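Local coordinates for lovastatin nonaketide synthase, polyketide synthase component (Aspergillus terreus, PDB 7CPX), which builds the dihydromonacolin L nonaketide from malonyl-CoA in lovastatin biosynthesis, using iterative condensing, reducing, dehydrating and methylating domains, at residues L574-E579 with K881-S886; P582-I587 with V639-A644; A568-M573 with L877-N882. The protein carries 2 engineered substitutions. One frame throughout, in Å; residues are numbered along the deposited sequence.

All three contacts lie in the malonyl-CoA:ACP transacylase domain. From the N terminus, the chain leaves strand 558-563 through the loop 568-573, which meets the loop 877-882 in interaction 3. The next segment, 574-579, pairs with 881-886 in interaction 1; this starts and ends later than interaction 3, so the two loops overlap, and segments 877-882 and 881-886 share Lys881 and Asn882. Interaction 2 nests inside both, closing the shorter excursion from helix 582-596 to the end of helix 624-644. Centres of interactions 1 and 2 are about 12 Å apart, those of 1 and 3 about 9 Å. Together they join the exits of strands 558-563 and 872-875 and the helices beyond.

Interaction 1 (L574-E579 with K881-S886); sequences LKNLIE and KNDLDS
Asp883 and Asn576 pair reciprocally, each side chain accepting from the other's backbone nitrogen. The stronger bond runs from Asn576 N to Asp883 OD2, 2.8 Å, with an N-H...O angle of 143°; it meets the anti side of the carboxylate, 22° out of its plane. The return bond, from Asp883 N to Asn576 OD1 at 3.4 Å, is weak although nearly straight. OD2 sits at the start of helix 575-578, where the positive end of the peptide dipoles would probably help to stabilise its charge. The ammonium NZ of Lys575 is 4.7 Å from Asp883 OD2, not in contact, and bonds instead to Gly572 O.

The helix opposite has its own cap: Asn882 OD1 takes the N-H of Asp885 at 2.7 Å, so Asn882 is the N-cap residue. With CG anti to the backbone N (chi1 177°), the Asn882 amide comes up beside that of Asn576, its ND2 3.5 Å from Asn576 OD1 and the two amide planes almost parallel.

Farther out the contact turns apolar. Leu577 rests its CG against Asp883 CB at 3.5 Å. The Leu577 and Leu884 side chains slide past each other in opposite directions, Leu577 CD2 3.4 Å from Leu884 CD1. The other branch of Leu884 packs CD2 on Asn576 CB.

Thus the short helix 575-578 is joined to the first turn of helix 883-898. Around helix 575-578, Leu574 just before it touches Val634 and Val637 of helix 624-644, and Ile578 touches Val584 and Val588 of helix 582-596.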
ATOM      1  N   LEU A 574     -47.992 -66.981   4.536  1.00190.03           N
ATOM      2  CA  LEU A 574     -47.010 -67.519   3.600  1.00190.03           C
ATOM      3  C   LEU A 574     -47.553 -67.654   2.184  1.00190.03           C
ATOM      4  O   LEU A 574     -46.863 -68.218   1.327  1.00190.03           O
ATOM      5  CB  LEU A 574     -46.473 -68.892   4.030  1.00190.03           C
ATOM      6  CG  LEU A 574     -45.701 -68.998   5.345  1.00190.03           C
ATOM      7  CD1 LEU A 574     -45.077 -70.383   5.462  1.00190.03           C
ATOM      8  CD2 LEU A 574     -44.638 -67.917   5.461  1.00190.03           C
ATOM      9  N   LYS A 575     -48.758 -67.158   1.901  1.00189.30           N
ATOM     10  CA  LYS A 575     -49.317 -67.310   0.563  1.00189.30           C
ATOM     11  C   LYS A 575     -48.438 -66.621  -0.474  1.00189.30           C
ATOM     12  O   LYS A 575     -48.185 -67.166  -1.554  1.00189.30           O
ATOM     13  CB  LYS A 575     -50.741 -66.756   0.522  1.00189.30           C
ATOM     14  CG  LYS A 575     -50.844 -65.264   0.800  1.00189.30           C
ATOM     15  CD  LYS A 575     -52.292 -64.807   0.841  1.00189.30           C
ATOM     16  CE  LYS A 575     -52.395 -63.300   1.002  1.00189.30           C
ATOM     17  NZ  LYS A 575     -51.794 -62.828   2.279  1.00189.30           N
ATOM     18  N   ASN A 576     -47.961 -65.416  -0.159  1.00183.00           N
ATOM     19  CA  ASN A 576     -47.100 -64.700  -1.093  1.00183.00           C
ATOM     20  C   ASN A 576     -45.688 -65.276  -1.095  1.00183.00           C
ATOM     21  O   ASN A 576     -45.062 -65.395  -2.155  1.00183.00           O
ATOM     22  CB  ASN A 576     -47.076 -63.214  -0.745  1.00183.00           C
ATOM     23  CG  ASN A 576     -48.465 -62.638  -0.560  1.00183.00           C
ATOM     24  OD1 ASN A 576     -48.802 -62.130   0.510  1.00183.00           O
ATOM     25  ND2 ASN A 576     -49.281 -62.714  -1.605  1.00183.00           N
ATOM     26  N   LEU A 577     -45.171 -65.643   0.081  1.00181.15           N
ATOM     27  CA  LEU A 577     -43.838 -66.236   0.146  1.00181.15           C
ATOM     28  C   LEU A 577     -43.778 -67.542  -0.633  1.00181.15           C
ATOM     29  O   LEU A 577     -42.826 -67.785  -1.383  1.00181.15           O
ATOM     30  CB  LEU A 577     -43.437 -66.468   1.603  1.00181.15           C
ATOM     31  CG  LEU A 577     -42.770 -65.297   2.328  1.00181.15           C
ATOM     32  CD1 LEU A 577     -42.777 -65.529   3.830  1.00181.15           C
ATOM     33  CD2 LEU A 577     -41.346 -65.104   1.836  1.00181.15           C
ATOM     34  N   ILE A 578     -44.788 -68.397  -0.466  1.00188.20           N
ATOM     35  CA  ILE A 578     -44.797 -69.680  -1.159  1.00188.20           C
ATOM     36  C   ILE A 578     -44.906 -69.476  -2.665  1.00188.20           C
ATOM     37  O   ILE A 578     -44.228 -70.153  -3.447  1.00188.20           O
ATOM     38  CB  ILE A 578     -45.938 -70.561  -0.621  1.00188.20           C
ATOM     39  CG1 ILE A 578     -45.648 -70.951   0.831  1.00188.20           C
ATOM     40  CG2 ILE A 578     -46.118 -71.792  -1.503  1.00188.20           C
ATOM     41  CD1 ILE A 578     -46.801 -71.628   1.539  1.00188.20           C
ATOM     42  N   GLU A 579     -45.753 -68.545  -3.093  1.00186.72           N
ATOM     43  CA  GLU A 579     -46.014 -68.316  -4.506  1.00186.72           C
ATOM     44  C   GLU A 579     -45.054 -67.314  -5.134  1.00186.72           C
ATOM     45  O   GLU A 579     -45.250 -66.931  -6.291  1.00186.72           O
ATOM     46  CB  GLU A 579     -47.457 -67.840  -4.699  1.00186.72           C
ATOM     47  CG  GLU A 579     -48.506 -68.881  -4.343  1.00186.72           C
ATOM     48  CD  GLU A 579     -48.480 -70.080  -5.271  1.00186.72           C
ATOM     49  OE1 GLU A 579     -47.771 -70.025  -6.298  1.00186.72           O
ATOM     50  OE2 GLU A 579     -49.168 -71.079  -4.974  1.00186.72           O
ATOM     51  N   LYS A 881     -50.684 -58.590   6.286  1.00180.87           N
ATOM     52  CA  LYS A 881     -49.771 -57.887   5.399  1.00180.87           C
ATOM     53  C   LYS A 881     -49.092 -58.865   4.444  1.00180.87           C
ATOM     54  O   LYS A 881     -49.110 -60.082   4.635  1.00180.87           O
ATOM     55  CB  LYS A 881     -48.723 -57.121   6.208  1.00180.87           C
ATOM     56  CG  LYS A 881     -49.291 -56.336   7.380  1.00180.87           C
ATOM     57  CD  LYS A 881     -50.466 -55.463   6.970  1.00180.87           C
ATOM     58  CE  LYS A 881     -50.948 -54.609   8.132  1.00180.87           C
ATOM     59  NZ  LYS A 881     -52.326 -54.093   7.912  1.00180.87           N
ATOM     60  N   ASN A 882     -48.485 -58.310   3.398  1.00176.45           N
ATOM     61  CA  ASN A 882     -47.787 -59.131   2.418  1.00176.45           C
ATOM     62  C   ASN A 882     -46.626 -59.866   3.077  1.00176.45           C
ATOM     63  O   ASN A 882     -45.863 -59.282   3.853  1.00176.45           O
ATOM     64  CB  ASN A 882     -47.282 -58.262   1.268  1.00176.45           C
ATOM     65  CG  ASN A 882     -46.490 -59.049   0.246  1.00176.45           C
ATOM     66  OD1 ASN A 882     -45.321 -59.366   0.462  1.00176.45           O
ATOM     67  ND2 ASN A 882     -47.123 -59.368  -0.876  1.00176.45           N
ATOM     68  N   ASP A 883     -46.496 -61.156   2.764  1.00180.95           N
ATOM     69  CA  ASP A 883     -45.458 -61.970   3.390  1.00180.95           C
ATOM     70  C   ASP A 883     -44.068 -61.477   3.005  1.00180.95           C
ATOM     71  O   ASP A 883     -43.186 -61.330   3.863  1.00180.95           O
ATOM     72  CB  ASP A 883     -45.643 -63.435   2.995  1.00180.95           C
ATOM     73  CG  ASP A 883     -47.036 -63.950   3.304  1.00180.95           C
ATOM     74  OD1 ASP A 883     -47.604 -63.546   4.339  1.00180.95           O
ATOM     75  OD2 ASP A 883     -47.561 -64.756   2.509  1.00180.95           O
ATOM     76  N   LEU A 884     -43.850 -61.215   1.713  1.00171.85           N
ATOM     77  CA  LEU A 884     -42.560 -60.688   1.283  1.00171.85           C
ATOM     78  C   LEU A 884     -42.268 -59.369   1.979  1.00171.85           C
ATOM     79  O   LEU A 884     -41.158 -59.146   2.473  1.00171.85           O
ATOM     80  CB  LEU A 884     -42.527 -60.495  -0.236  1.00171.85           C
ATOM     81  CG  LEU A 884     -42.829 -61.676  -1.162  1.00171.85           C
ATOM     82  CD1 LEU A 884     -42.521 -63.006  -0.497  1.00171.85           C
ATOM     83  CD2 LEU A 884     -44.268 -61.621  -1.642  1.00171.85           C
ATOM     84  N   ASP A 885     -43.262 -58.481   2.028  1.00165.18           N
ATOM     85  CA  ASP A 885     -43.070 -57.200   2.693  1.00165.18           C
ATOM     86  C   ASP A 885     -42.796 -57.391   4.177  1.00165.18           C
ATOM     87  O   ASP A 885     -41.958 -56.694   4.752  1.00165.18           O
ATOM     88  CB  ASP A 885     -44.292 -56.307   2.485  1.00165.18           C
ATOM     89  CG  ASP A 885     -44.547 -56.002   1.021  1.00165.18           C
ATOM     90  OD1 ASP A 885     -43.786 -56.502   0.167  1.00165.18           O
ATOM     91  OD2 ASP A 885     -45.508 -55.261   0.726  1.00165.18           O
ATOM     92  N   SER A 886     -43.487 -58.335   4.816  1.00173.53           N
ATOM     93  CA  SER A 886     -43.274 -58.563   6.242  1.00173.53           C
ATOM     94  C   SER A 886     -41.843 -59.013   6.520  1.00173.53           C
ATOM     95  O   SER A 886     -41.159 -58.460   7.392  1.00173.53           O
ATOM     96  CB  SER A 886     -44.273 -59.599   6.756  1.00173.53           C
ATOM     97  OG  SER A 886     -45.605 -59.199   6.491  1.00173.53           O
TER

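Interaction 2 (P582-I587 with V639-A644); sequences PYVRNI and VRLLEA
Ile587 lays its CG1 over one face of the Arg640 guanidinium, 3.6 Å from NH1 and offset toward the rim of the group. The two side chains meet tip to tip across a helix-helix contact in the acyltransferase fold, where helix 582-596 passes the C-terminal turns of helix 624-644. The local axes make an angle of 129° between their N-to-C directions and come no closer than 11.5 Å. That is a wide spacing, and even the nearest CA pair, Val584 and Leu641, is 8.4 Å apart. Side-chain ends therefore fill the interface, while the backbones stay well apart.

Tyr583 does much of the filling. Its CG is anti to the backbone N, and the ring lies between the helices, alongside Leu641. Leu641 CD2 lies at the ring edge, close to the ring plane, 3.7 Å from Tyr583 CD2. The same methyl reaches Val584 CG2 at 4.2 Å, so a single branch of Leu641 serves two residues of the opposing helix.

Arg640 is bent at chi3 (64°), which turns NE back from the line of the chain. Its aliphatic CD lies near Ile587 CD1 and CG2, and elsewhere Arg640 also touches Phe664 of helix 657-665. Leu641 goes on to Phe887 of helix 883-898, while Val584 and Ile587 both reach Val637, one turn or so earlier on helix 624-644.

The planes of the Tyr583 ring and the Arg640 guanidinium are 82° apart, and at the end of the ring the phenol OH comes within 3.6 Å of Arg640 NH2 and 4.4 Å of Ala644 CB.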
ATOM      1  N   PRO A 582     -39.056 -69.722  -4.861  1.00177.20           N
ATOM      2  CA  PRO A 582     -38.861 -71.169  -5.050  1.00177.20           C
ATOM      3  C   PRO A 582     -38.195 -71.844  -3.864  1.00177.20           C
ATOM      4  O   PRO A 582     -38.428 -73.035  -3.631  1.00177.20           O
ATOM      5  CB  PRO A 582     -37.992 -71.247  -6.313  1.00177.20           C
ATOM      6  CG  PRO A 582     -37.327 -69.922  -6.407  1.00177.20           C
ATOM      7  CD  PRO A 582     -38.303 -68.934  -5.852  1.00177.20           C
ATOM      8  N   TYR A 583     -37.360 -71.121  -3.114  1.00176.05           N
ATOM      9  CA  TYR A 583     -36.772 -71.687  -1.904  1.00176.05           C
ATOM     10  C   TYR A 583     -37.850 -72.016  -0.878  1.00176.05           C
ATOM     11  O   TYR A 583     -37.837 -73.093  -0.266  1.00176.05           O
ATOM     12  CB  TYR A 583     -35.751 -70.706  -1.328  1.00176.05           C
ATOM     13  CG  TYR A 583     -35.066 -71.169  -0.065  1.00176.05           C
ATOM     14  CD1 TYR A 583     -34.166 -72.225  -0.086  1.00176.05           C
ATOM     15  CD2 TYR A 583     -35.301 -70.534   1.146  1.00176.05           C
ATOM     16  CE1 TYR A 583     -33.532 -72.645   1.067  1.00176.05           C
ATOM     17  CE2 TYR A 583     -34.670 -70.945   2.302  1.00176.05           C
ATOM     18  CZ  TYR A 583     -33.787 -72.001   2.257  1.00176.05           C
ATOM     19  OH  TYR A 583     -33.157 -72.413   3.409  1.00176.05           O
ATOM     20  N   VAL A 584     -38.806 -71.104  -0.691  1.00182.94           N
ATOM     21  CA  VAL A 584     -39.926 -71.376   0.203  1.00182.94           C
ATOM     22  C   VAL A 584     -40.762 -72.526  -0.334  1.00182.94           C
ATOM     23  O   VAL A 584     -41.303 -73.324   0.439  1.00182.94           O
ATOM     24  CB  VAL A 584     -40.770 -70.102   0.401  1.00182.94           C
ATOM     25  CG1 VAL A 584     -42.011 -70.408   1.226  1.00182.94           C
ATOM     26  CG2 VAL A 584     -39.937 -69.022   1.071  1.00182.94           C
ATOM     27  N   ARG A 585     -40.890 -72.633  -1.658  1.00186.19           N
ATOM     28  CA  ARG A 585     -41.633 -73.749  -2.235  1.00186.19           C
ATOM     29  C   ARG A 585     -40.944 -75.078  -1.947  1.00186.19           C
ATOM     30  O   ARG A 585     -41.610 -76.076  -1.649  1.00186.19           O
ATOM     31  CB  ARG A 585     -41.800 -73.544  -3.739  1.00186.19           C
ATOM     32  CG  ARG A 585     -42.862 -74.431  -4.364  1.00186.19           C
ATOM     33  CD  ARG A 585     -42.991 -74.182  -5.859  1.00186.19           C
ATOM     34  NE  ARG A 585     -43.267 -72.782  -6.159  1.00186.19           N
ATOM     35  CZ  ARG A 585     -44.470 -72.225  -6.117  1.00186.19           C
ATOM     36  NH1 ARG A 585     -45.543 -72.918  -5.772  1.00186.19           N
ATOM     37  NH2 ARG A 585     -44.600 -70.938  -6.426  1.00186.19           N
ATOM     38  N   ASN A 586     -39.614 -75.117  -2.038  1.00186.88           N
ATOM     39  CA  ASN A 586     -38.885 -76.336  -1.697  1.00186.88           C
ATOM     40  C   ASN A 586     -39.033 -76.665  -0.216  1.00186.88           C
ATOM     41  O   ASN A 586     -39.172 -77.837   0.158  1.00186.88           O
ATOM     42  CB  ASN A 586     -37.411 -76.189  -2.068  1.00186.88           C
ATOM     43  CG  ASN A 586     -37.202 -76.010  -3.559  1.00186.88           C
ATOM     44  OD1 ASN A 586     -38.029 -76.431  -4.368  1.00186.88           O
ATOM     45  ND2 ASN A 586     -36.090 -75.386  -3.930  1.00186.88           N
ATOM     46  N   ILE A 587     -39.001 -75.644   0.641  1.00187.85           N
ATOM     47  CA  ILE A 587     -39.239 -75.878   2.062  1.00187.85           C
ATOM     48  C   ILE A 587     -40.630 -76.462   2.272  1.00187.85           C
ATOM     49  O   ILE A 587     -40.822 -77.376   3.083  1.00187.85           O
ATOM     50  CB  ILE A 587     -39.045 -74.577   2.862  1.00187.85           C
ATOM     51  CG1 ILE A 587     -37.575 -74.154   2.823  1.00187.85           C
ATOM     52  CG2 ILE A 587     -39.514 -74.773   4.298  1.00187.85           C
ATOM     53  CD1 ILE A 587     -37.323 -72.739   3.299  1.00187.85           C
ATOM     54  N   VAL A 639     -37.914 -69.070  10.270  1.00187.93           N
ATOM     55  CA  VAL A 639     -36.639 -69.289  10.945  1.00187.93           C
ATOM     56  C   VAL A 639     -35.605 -69.835   9.968  1.00187.93           C
ATOM     57  O   VAL A 639     -34.417 -69.506  10.059  1.00187.93           O
ATOM     58  CB  VAL A 639     -36.821 -70.212  12.165  1.00187.93           C
ATOM     59  CG1 VAL A 639     -37.190 -71.615  11.733  1.00187.93           C
ATOM     60  CG2 VAL A 639     -35.560 -70.224  13.022  1.00187.93           C
ATOM     61  N   ARG A 640     -36.026 -70.681   9.023  1.00185.76           N
ATOM     62  CA  ARG A 640     -35.094 -71.150   8.003  1.00185.76           C
ATOM     63  C   ARG A 640     -34.596 -69.993   7.149  1.00185.76           C
ATOM     64  O   ARG A 640     -33.409 -69.929   6.810  1.00185.76           O
ATOM     65  CB  ARG A 640     -35.754 -72.216   7.128  1.00185.76           C
ATOM     66  CG  ARG A 640     -35.853 -73.580   7.791  1.00185.76           C
ATOM     67  CD  ARG A 640     -36.129 -74.679   6.776  1.00185.76           C
ATOM     68  NE  ARG A 640     -35.031 -74.837   5.829  1.00185.76           N
ATOM     69  CZ  ARG A 640     -34.967 -75.781   4.900  1.00185.76           C
ATOM     70  NH1 ARG A 640     -35.925 -76.683   4.764  1.00185.76           N
ATOM     71  NH2 ARG A 640     -33.915 -75.822   4.088  1.00185.76           N
ATOM     72  N   LEU A 641     -35.488 -69.068   6.787  1.00177.27           N
ATOM     73  CA  LEU A 641     -35.062 -67.892   6.039  1.00177.27           C
ATOM     74  C   LEU A 641     -34.088 -67.049   6.852  1.00177.27           C
ATOM     75  O   LEU A 641     -33.075 -66.573   6.327  1.00177.27           O
ATOM     76  CB  LEU A 641     -36.277 -67.058   5.637  1.00177.27           C
ATOM     77  CG  LEU A 641     -37.209 -67.673   4.592  1.00177.27           C
ATOM     78  CD1 LEU A 641     -38.499 -66.878   4.503  1.00177.27           C
ATOM     79  CD2 LEU A 641     -36.527 -67.737   3.235  1.00177.27           C
ATOM     80  N   LEU A 642     -34.379 -66.854   8.139  1.00175.45           N
ATOM     81  CA  LEU A 642     -33.500 -66.053   8.985  1.00175.45           C
ATOM     82  C   LEU A 642     -32.124 -66.694   9.107  1.00175.45           C
ATOM     83  O   LEU A 642     -31.100 -66.001   9.049  1.00175.45           O
ATOM     84  CB  LEU A 642     -34.136 -65.865  10.362  1.00175.45           C
ATOM     85  CG  LEU A 642     -35.429 -65.045  10.360  1.00175.45           C
ATOM     86  CD1 LEU A 642     -36.189 -65.214  11.664  1.00175.45           C
ATOM     87  CD2 LEU A 642     -35.133 -63.577  10.109  1.00175.45           C
ATOM     88  N   GLU A 643     -32.077 -68.016   9.280  1.00175.11           N
ATOM     89  CA  GLU A 643     -30.795 -68.709   9.332  1.00175.11           C
ATOM     90  C   GLU A 643     -30.076 -68.645   7.993  1.00175.11           C
ATOM     91  O   GLU A 643     -28.842 -68.584   7.956  1.00175.11           O
ATOM     92  CB  GLU A 643     -30.998 -70.162   9.759  1.00175.11           C
ATOM     93  CG  GLU A 643     -31.462 -70.320  11.197  1.00175.11           C
ATOM     94  CD  GLU A 643     -31.621 -71.772  11.604  1.00175.11           C
ATOM     95  OE1 GLU A 643     -31.441 -72.655  10.741  1.00175.11           O
ATOM     96  OE2 GLU A 643     -31.927 -72.028  12.788  1.00175.11           O
ATOM     97  N   ALA A 644     -30.824 -68.658   6.887  1.00167.19           N
ATOM     98  CA  ALA A 644     -30.209 -68.461   5.580  1.00167.19           C
ATOM     99  C   ALA A 644     -29.502 -67.116   5.508  1.00167.19           C
ATOM    100  O   ALA A 644     -28.482 -66.984   4.823  1.00167.19           O
ATOM    101  CB  ALA A 644     -31.262 -68.566   4.480  1.00167.19           C
TER

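Interaction 3 (A568-M573 with L877-N882); sequences AQWPGM and LERGKN
Glu878 O is approached by two groups from the loop opposite: Trp570 CD1 at 3.4 Å and Met573 CE at 3.7 Å. Both are carbons, and the indole's polar atom looks elsewhere, since NE1 of Trp570 hydrogen-bonds to His851 O.

The indole is sandwiched. Arg879 CG sits over the centre of one face in a CH-pi contact, 3.4 Å from the centroid of the Trp570 six-membered ring and 11° off its normal, while Ala568 C, from Trp570's own loop, covers the opposite face. Arg879 CG lies anti to the backbone N, and chi2 (-94°) sets CD above CG, farther from the indole face; the chain then turns so that the guanidinium lies out beside Trp570 CE3. The guanidinium plane ends 27° from the indole plane, with Trp570 CE3 over one of its faces and NH1 3.8 Å from Pro571 CD.

Deeper in, Met573 and Leu877 reach tip to tip, SD against CD2 at 3.3 Å; both also rest on Val634 of helix 624-644.

Segment 568-573 carries the end of the GQGAQ sequence of acyltransferases, whose first glutamine contributes to the oxyanion hole in relatives. Here the loop beyond it is set against the exit of strand 872-875. Dispersion and CH-pi contact join the two loops, with the arginine's aliphatic stem acting as an apolar lid on the tryptophan while its charged end lies off the ring centre, on an exposed residue.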
ATOM      1  N   ALA A 568     -52.996 -66.942  17.271  1.00202.07           N
ATOM      2  CA  ALA A 568     -52.427 -65.770  16.628  1.00202.07           C
ATOM      3  C   ALA A 568     -52.270 -65.932  15.124  1.00202.07           C
ATOM      4  O   ALA A 568     -51.967 -64.947  14.441  1.00202.07           O
ATOM      5  CB  ALA A 568     -51.058 -65.444  17.241  1.00202.07           C
ATOM      6  N   GLN A 569     -52.460 -67.137  14.592  1.00202.32           N
ATOM      7  CA  GLN A 569     -52.292 -67.360  13.164  1.00202.32           C
ATOM      8  C   GLN A 569     -53.302 -66.533  12.378  1.00202.32           C
ATOM      9  O   GLN A 569     -54.488 -66.490  12.717  1.00202.32           O
ATOM     10  CB  GLN A 569     -52.438 -68.848  12.832  1.00202.32           C
ATOM     11  CG  GLN A 569     -53.869 -69.380  12.811  1.00202.32           C
ATOM     12  CD  GLN A 569     -54.573 -69.247  14.146  1.00202.32           C
ATOM     13  OE1 GLN A 569     -53.973 -68.847  15.143  1.00202.32           O
ATOM     14  NE2 GLN A 569     -55.858 -69.583  14.171  1.00202.32           N
ATOM     15  N   TRP A 570     -52.824 -65.875  11.333  1.00196.70           N
ATOM     16  CA  TRP A 570     -53.645 -65.040  10.476  1.00196.70           C
ATOM     17  C   TRP A 570     -54.027 -65.792   9.212  1.00196.70           C
ATOM     18  O   TRP A 570     -53.339 -66.732   8.802  1.00196.70           O
ATOM     19  CB  TRP A 570     -52.894 -63.755  10.111  1.00196.70           C
ATOM     20  CG  TRP A 570     -52.190 -63.123  11.274  1.00196.70           C
ATOM     21  CD1 TRP A 570     -50.862 -62.818  11.361  1.00196.70           C
ATOM     22  CD2 TRP A 570     -52.774 -62.730  12.522  1.00196.70           C
ATOM     23  NE1 TRP A 570     -50.586 -62.250  12.581  1.00196.70           N
ATOM     24  CE2 TRP A 570     -51.742 -62.187  13.313  1.00196.70           C
ATOM     25  CE3 TRP A 570     -54.070 -62.781  13.045  1.00196.70           C
ATOM     26  CZ2 TRP A 570     -51.965 -61.700  14.600  1.00196.70           C
ATOM     27  CZ3 TRP A 570     -54.289 -62.296  14.323  1.00196.70           C
ATOM     28  CH2 TRP A 570     -53.242 -61.762  15.085  1.00196.70           C
ATOM     29  N   PRO A 571     -55.132 -65.420   8.570  1.00195.68           N
ATOM     30  CA  PRO A 571     -55.524 -66.109   7.335  1.00195.68           C
ATOM     31  C   PRO A 571     -54.500 -65.901   6.229  1.00195.68           C
ATOM     32  O   PRO A 571     -53.909 -64.827   6.093  1.00195.68           O
ATOM     33  CB  PRO A 571     -56.873 -65.472   6.986  1.00195.68           C
ATOM     34  CG  PRO A 571     -56.853 -64.143   7.656  1.00195.68           C
ATOM     35  CD  PRO A 571     -56.068 -64.336   8.917  1.00195.68           C
ATOM     36  N   GLY A 572     -54.296 -66.947   5.434  1.00195.49           N
ATOM     37  CA  GLY A 572     -53.448 -66.844   4.256  1.00195.49           C
ATOM     38  C   GLY A 572     -52.012 -66.463   4.545  1.00195.49           C
ATOM     39  O   GLY A 572     -51.439 -65.629   3.832  1.00195.49           O
ATOM     40  N   MET A 573     -51.414 -67.052   5.576  1.00193.03           N
ATOM     41  CA  MET A 573     -50.009 -66.801   5.862  1.00193.03           C
ATOM     42  C   MET A 573     -49.123 -67.585   4.901  1.00193.03           C
ATOM     43  O   MET A 573     -49.448 -68.703   4.490  1.00193.03           O
ATOM     44  CB  MET A 573     -49.679 -67.177   7.306  1.00193.03           C
ATOM     45  CG  MET A 573     -50.436 -66.372   8.353  1.00193.03           C
ATOM     46  SD  MET A 573     -49.562 -64.901   8.927  1.00193.03           S
ATOM     47  CE  MET A 573     -49.745 -63.806   7.522  1.00193.03           C
ATOM     48  N   LEU A 877     -43.987 -61.420  10.194  1.00187.89           N
ATOM     49  CA  LEU A 877     -45.208 -61.773   9.466  1.00187.89           C
ATOM     50  C   LEU A 877     -46.361 -61.067  10.173  1.00187.89           C
ATOM     51  O   LEU A 877     -46.888 -61.567  11.171  1.00187.89           O
ATOM     52  CB  LEU A 877     -45.415 -63.282   9.410  1.00187.89           C
ATOM     53  CG  LEU A 877     -45.984 -63.829   8.097  1.00187.89           C
ATOM     54  CD1 LEU A 877     -45.015 -63.603   6.944  1.00187.89           C
ATOM     55  CD2 LEU A 877     -46.312 -65.305   8.231  1.00187.89           C
ATOM     56  N   GLU A 878     -46.743 -59.904   9.652  1.00185.61           N
ATOM     57  CA  GLU A 878     -47.737 -59.064  10.298  1.00185.61           C
ATOM     58  C   GLU A 878     -49.144 -59.593  10.027  1.00185.61           C
ATOM     59  O   GLU A 878     -49.346 -60.593   9.332  1.00185.61           O
ATOM     60  CB  GLU A 878     -47.588 -57.618   9.830  1.00185.61           C
ATOM     61  CG  GLU A 878     -46.460 -56.859  10.513  1.00185.61           C
ATOM     62  CD  GLU A 878     -45.089 -57.393  10.151  1.00185.61           C
ATOM     63  OE1 GLU A 878     -44.908 -57.830   8.996  1.00185.61           O
ATOM     64  OE2 GLU A 878     -44.196 -57.379  11.023  1.00185.61           O
ATOM     65  N   ARG A 879     -50.133 -58.904  10.590  1.00189.63           N
ATOM     66  CA  ARG A 879     -51.529 -59.332  10.528  1.00189.63           C
ATOM     67  C   ARG A 879     -52.131 -58.859   9.211  1.00189.63           C
ATOM     68  O   ARG A 879     -52.485 -57.688   9.060  1.00189.63           O
ATOM     69  CB  ARG A 879     -52.296 -58.784  11.727  1.00189.63           C
ATOM     70  CG  ARG A 879     -53.659 -59.419  11.956  1.00189.63           C
ATOM     71  CD  ARG A 879     -54.779 -58.636  11.292  1.00189.63           C
ATOM     72  NE  ARG A 879     -56.086 -59.032  11.805  1.00189.63           N
ATOM     73  CZ  ARG A 879     -56.809 -60.041  11.336  1.00189.63           C
ATOM     74  NH1 ARG A 879     -56.387 -60.785  10.325  1.00189.63           N
ATOM     75  NH2 ARG A 879     -57.983 -60.312  11.897  1.00189.63           N
ATOM     76  N   GLY A 880     -52.246 -59.774   8.252  1.00183.82           N
ATOM     77  CA  GLY A 880     -52.857 -59.466   6.976  1.00183.82           C
ATOM     78  C   GLY A 880     -51.972 -58.733   5.995  1.00183.82           C
ATOM     79  O   GLY A 880     -52.469 -58.288   4.955  1.00183.82           O
ATOM     80  N   LYS A 881     -50.684 -58.590   6.286  1.00180.87           N
ATOM     81  CA  LYS A 881     -49.771 -57.887   5.399  1.00180.87           C
ATOM     82  C   LYS A 881     -49.092 -58.865   4.444  1.00180.87           C
ATOM     83  O   LYS A 881     -49.110 -60.082   4.635  1.00180.87           O
ATOM     84  CB  LYS A 881     -48.723 -57.121   6.208  1.00180.87           C
ATOM     85  CG  LYS A 881     -49.291 -56.336   7.380  1.00180.87           C
ATOM     86  CD  LYS A 881     -50.466 -55.463   6.970  1.00180.87           C
ATOM     87  CE  LYS A 881     -50.948 -54.609   8.132  1.00180.87           C
ATOM     88  NZ  LYS A 881     -52.326 -54.093   7.912  1.00180.87           N
ATOM     89  N   ASN A 882     -48.485 -58.310   3.398  1.00176.45           N
ATOM     90  CA  ASN A 882     -47.787 -59.131   2.418  1.00176.45           C
ATOM     91  C   ASN A 882     -46.626 -59.866   3.077  1.00176.45           C
ATOM     92  O   ASN A 882     -45.863 -59.282   3.853  1.00176.45           O
ATOM     93  CB  ASN A 882     -47.282 -58.262   1.268  1.00176.45           C
ATOM     94  CG  ASN A 882     -46.490 -59.049   0.246  1.00176.45           C
ATOM     95  OD1 ASN A 882     -45.321 -59.366   0.462  1.00176.45           O
ATOM     96  ND2 ASN A 882     -47.123 -59.368  -0.876  1.00176.45           N
TER